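Local atomic coordinates of CRISPR system Cmr subunit Cmr5 (Thermus thermophilus HB8, PDB entry 2ZOP), a protein that probably forms part of the Cmr ribonucleoprotein complex of a type III-B CRISPR system, which defends the cell against viruses and other mobile genetic elements. Residues A[16-20]-A[109-113]. Numbering follows the deposited sequence.
Sequences VREAA and QALIE
Leu111 CD1 lies over one face of the peptide joining Val16 to Arg17, almost straight above Arg17 N at 4.2 Å. Ala20 CB in turn sits off the plane of the Leu111-Ile112 peptide, 4.3 Å from Leu111 O. Beside these faces the packing is aliphatic. Val16 CG1, anti to its own nitrogen (chi1 176°), wedges between two methyl ends, touching Leu111 CD1 at 3.8 Å and Ile112 CD1 at 4.1 Å. Ile112 reaches across with an extended CB-CG1-CD1 arm (chi2 177°), and its CG1 passes 4.2 Å from Ala20 CB. No hydrogen bond spans the two segments, which bury 210 Å² together. Val16 and Ile112 are buried, whereas Leu111 is still partly exposed at the margin. Val16 also rests on Phe104 and Phe107 of helix 87-111, and Ile112 on Arg25 and Arg29 of helix 25-42. Arg25 further hydrogen-bonds Ala20 O and makes a long, weak ion pair with Glu113. Ile112 is the first residue to leave helical geometry after helix 87-111. The contact is plain apolar packing that joins the C-terminal ends of helices 4-19 and 87-111 within the all-alpha Cmr5 fold.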
ATOM      1  N   VAL A  16      25.988   0.250 -12.904  1.00 17.10           N
ATOM      2  CA  VAL A  16      25.326   0.064 -14.191  1.00 15.56           C
ATOM      3  C   VAL A  16      26.309   0.085 -15.366  1.00 17.96           C
ATOM      4  O   VAL A  16      26.176  -0.705 -16.308  1.00 17.75           O
ATOM      5  CB  VAL A  16      24.221   1.130 -14.413  1.00 14.98           C
ATOM      6  CG1 VAL A  16      23.606   0.968 -15.797  1.00 16.18           C
ATOM      7  CG2 VAL A  16      23.129   0.976 -13.349  1.00 11.09           C
ATOM      8  N   ARG A  17      27.297   0.977 -15.312  1.00 19.66           N
ATOM      9  CA  ARG A  17      28.288   1.051 -16.384  1.00 23.76           C
ATOM     10  C   ARG A  17      29.028  -0.285 -16.451  1.00 21.48           C
ATOM     11  O   ARG A  17      29.408  -0.741 -17.528  1.00 22.30           O
ATOM     12  CB  ARG A  17      29.286   2.200 -16.142  1.00 23.57           C
ATOM     13  CG  ARG A  17      30.167   2.034 -14.908  1.00 31.33           C
ATOM     14  CD  ARG A  17      31.086   3.238 -14.635  1.00 34.31           C
ATOM     15  NE  ARG A  17      32.244   3.322 -15.526  1.00 37.08           N
ATOM     16  CZ  ARG A  17      33.407   3.874 -15.176  1.00 42.65           C
ATOM     17  NH1 ARG A  17      33.558   4.383 -13.958  1.00 41.95           N
ATOM     18  NH2 ARG A  17      34.425   3.920 -16.032  1.00 42.05           N
ATOM     19  N   GLU A  18      29.218  -0.918 -15.296  1.00 21.29           N
ATOM     20  CA  GLU A  18      29.902  -2.206 -15.253  1.00 21.25           C
ATOM     21  C   GLU A  18      29.011  -3.331 -15.803  1.00 22.35           C
ATOM     22  O   GLU A  18      29.478  -4.170 -16.574  1.00 19.85           O
ATOM     23  CB  GLU A  18      30.358  -2.511 -13.818  1.00 21.78           C
ATOM     24  CG  GLU A  18      31.515  -1.617 -13.365  1.00 25.07           C
ATOM     25  CD  GLU A  18      31.782  -1.679 -11.865  1.00 31.01           C
ATOM     26  OE1 GLU A  18      32.745  -1.030 -11.406  1.00 34.78           O
ATOM     27  OE2 GLU A  18      31.032  -2.367 -11.142  1.00 30.05           O
ATOM     28  N   ALA A  19      27.733  -3.341 -15.431  1.00 19.03           N
ATOM     29  CA  ALA A  19      26.812  -4.367 -15.936  1.00 18.47           C
ATOM     30  C   ALA A  19      26.663  -4.252 -17.463  1.00 17.07           C
ATOM     31  O   ALA A  19      26.436  -5.242 -18.158  1.00 16.52           O
ATOM     32  CB  ALA A  19      25.444  -4.227 -15.270  1.00 16.56           C
ATOM     33  N   ALA A  20      26.804  -3.038 -17.981  1.00 16.97           N
ATOM     34  CA  ALA A  20      26.681  -2.809 -19.418  1.00 18.22           C
ATOM     35  C   ALA A  20      27.759  -3.550 -20.216  1.00 19.51           C
ATOM     36  O   ALA A  20      27.612  -3.763 -21.418  1.00 20.79           O
ATOM     37  CB  ALA A  20      26.755  -1.307 -19.711  1.00 14.88           C
ATOM     38  N   GLN A 109      18.250   2.827 -18.012  1.00 17.12           N
ATOM     39  CA  GLN A 109      17.509   3.356 -19.164  1.00 18.92           C
ATOM     40  C   GLN A 109      18.420   4.133 -20.101  1.00 17.50           C
ATOM     41  O   GLN A 109      18.245   4.105 -21.310  1.00 19.07           O
ATOM     42  CB  GLN A 109      16.385   4.297 -18.699  1.00 16.31           C
ATOM     43  CG  GLN A 109      15.166   3.603 -18.134  1.00 25.33           C
ATOM     44  CD  GLN A 109      14.255   3.046 -19.217  1.00 26.97           C
ATOM     45  OE1 GLN A 109      14.665   2.198 -20.011  1.00 24.13           O
ATOM     46  NE2 GLN A 109      13.011   3.523 -19.252  1.00 28.03           N
ATOM     47  N   ALA A 110      19.391   4.835 -19.528  1.00 18.81           N
ATOM     48  CA  ALA A 110      20.319   5.636 -20.311  1.00 22.22           C
ATOM     49  C   ALA A 110      21.541   4.890 -20.847  1.00 23.86           C
ATOM     50  O   ALA A 110      22.078   5.260 -21.892  1.00 22.08           O
ATOM     51  CB  ALA A 110      20.790   6.817 -19.481  1.00 22.12           C
ATOM     52  N   LEU A 111      21.965   3.845 -20.143  1.00 21.67           N
ATOM     53  CA  LEU A 111      23.171   3.103 -20.510  1.00 23.13           C
ATOM     54  C   LEU A 111      23.002   1.712 -21.122  1.00 23.12           C
ATOM     55  O   LEU A 111      23.911   1.210 -21.775  1.00 20.73           O
ATOM     56  CB  LEU A 111      24.076   2.991 -19.281  1.00 22.08           C
ATOM     57  CG  LEU A 111      24.433   4.308 -18.578  1.00 25.63           C
ATOM     58  CD1 LEU A 111      25.282   4.025 -17.343  1.00 23.95           C
ATOM     59  CD2 LEU A 111      25.185   5.216 -19.555  1.00 27.07           C
ATOM     60  N   ILE A 112      21.856   1.080 -20.898  1.00 21.99           N
ATOM     61  CA  ILE A 112      21.622  -0.254 -21.434  1.00 24.41           C
ATOM     62  C   ILE A 112      20.436  -0.245 -22.396  1.00 25.65           C
ATOM     63  O   ILE A 112      19.301  -0.016 -21.985  1.00 25.36           O
ATOM     64  CB  ILE A 112      21.354  -1.255 -20.279  1.00 21.90           C
ATOM     65  CG1 ILE A 112      22.555  -1.272 -19.327  1.00 19.73           C
ATOM     66  CG2 ILE A 112      21.091  -2.641 -20.832  1.00 19.94           C
ATOM     67  CD1 ILE A 112      22.387  -2.165 -18.117  1.00 22.75           C
ATOM     68  N   GLU A 113      20.696  -0.493 -23.678  1.00 32.11           N
ATOM     69  CA  GLU A 113      19.624  -0.495 -24.672  1.00 38.32           C
ATOM     70  C   GLU A 113      18.706  -1.712 -24.548  1.00 39.52           C
ATOM     71  O   GLU A 113      19.212  -2.788 -24.164  1.00 31.11           O
ATOM     72  CB  GLU A 113      20.210  -0.447 -26.087  1.00 43.37           C
ATOM     73  CG  GLU A 113      21.087  -1.640 -26.452  1.00 50.79           C
ATOM     74  CD  GLU A 113      22.550  -1.458 -26.057  1.00 55.01           C
ATOM     75  OE1 GLU A 113      22.846  -1.371 -24.845  1.00 53.60           O
ATOM     76  OE2 GLU A 113      23.404  -1.399 -26.972  1.00 56.26           O
TER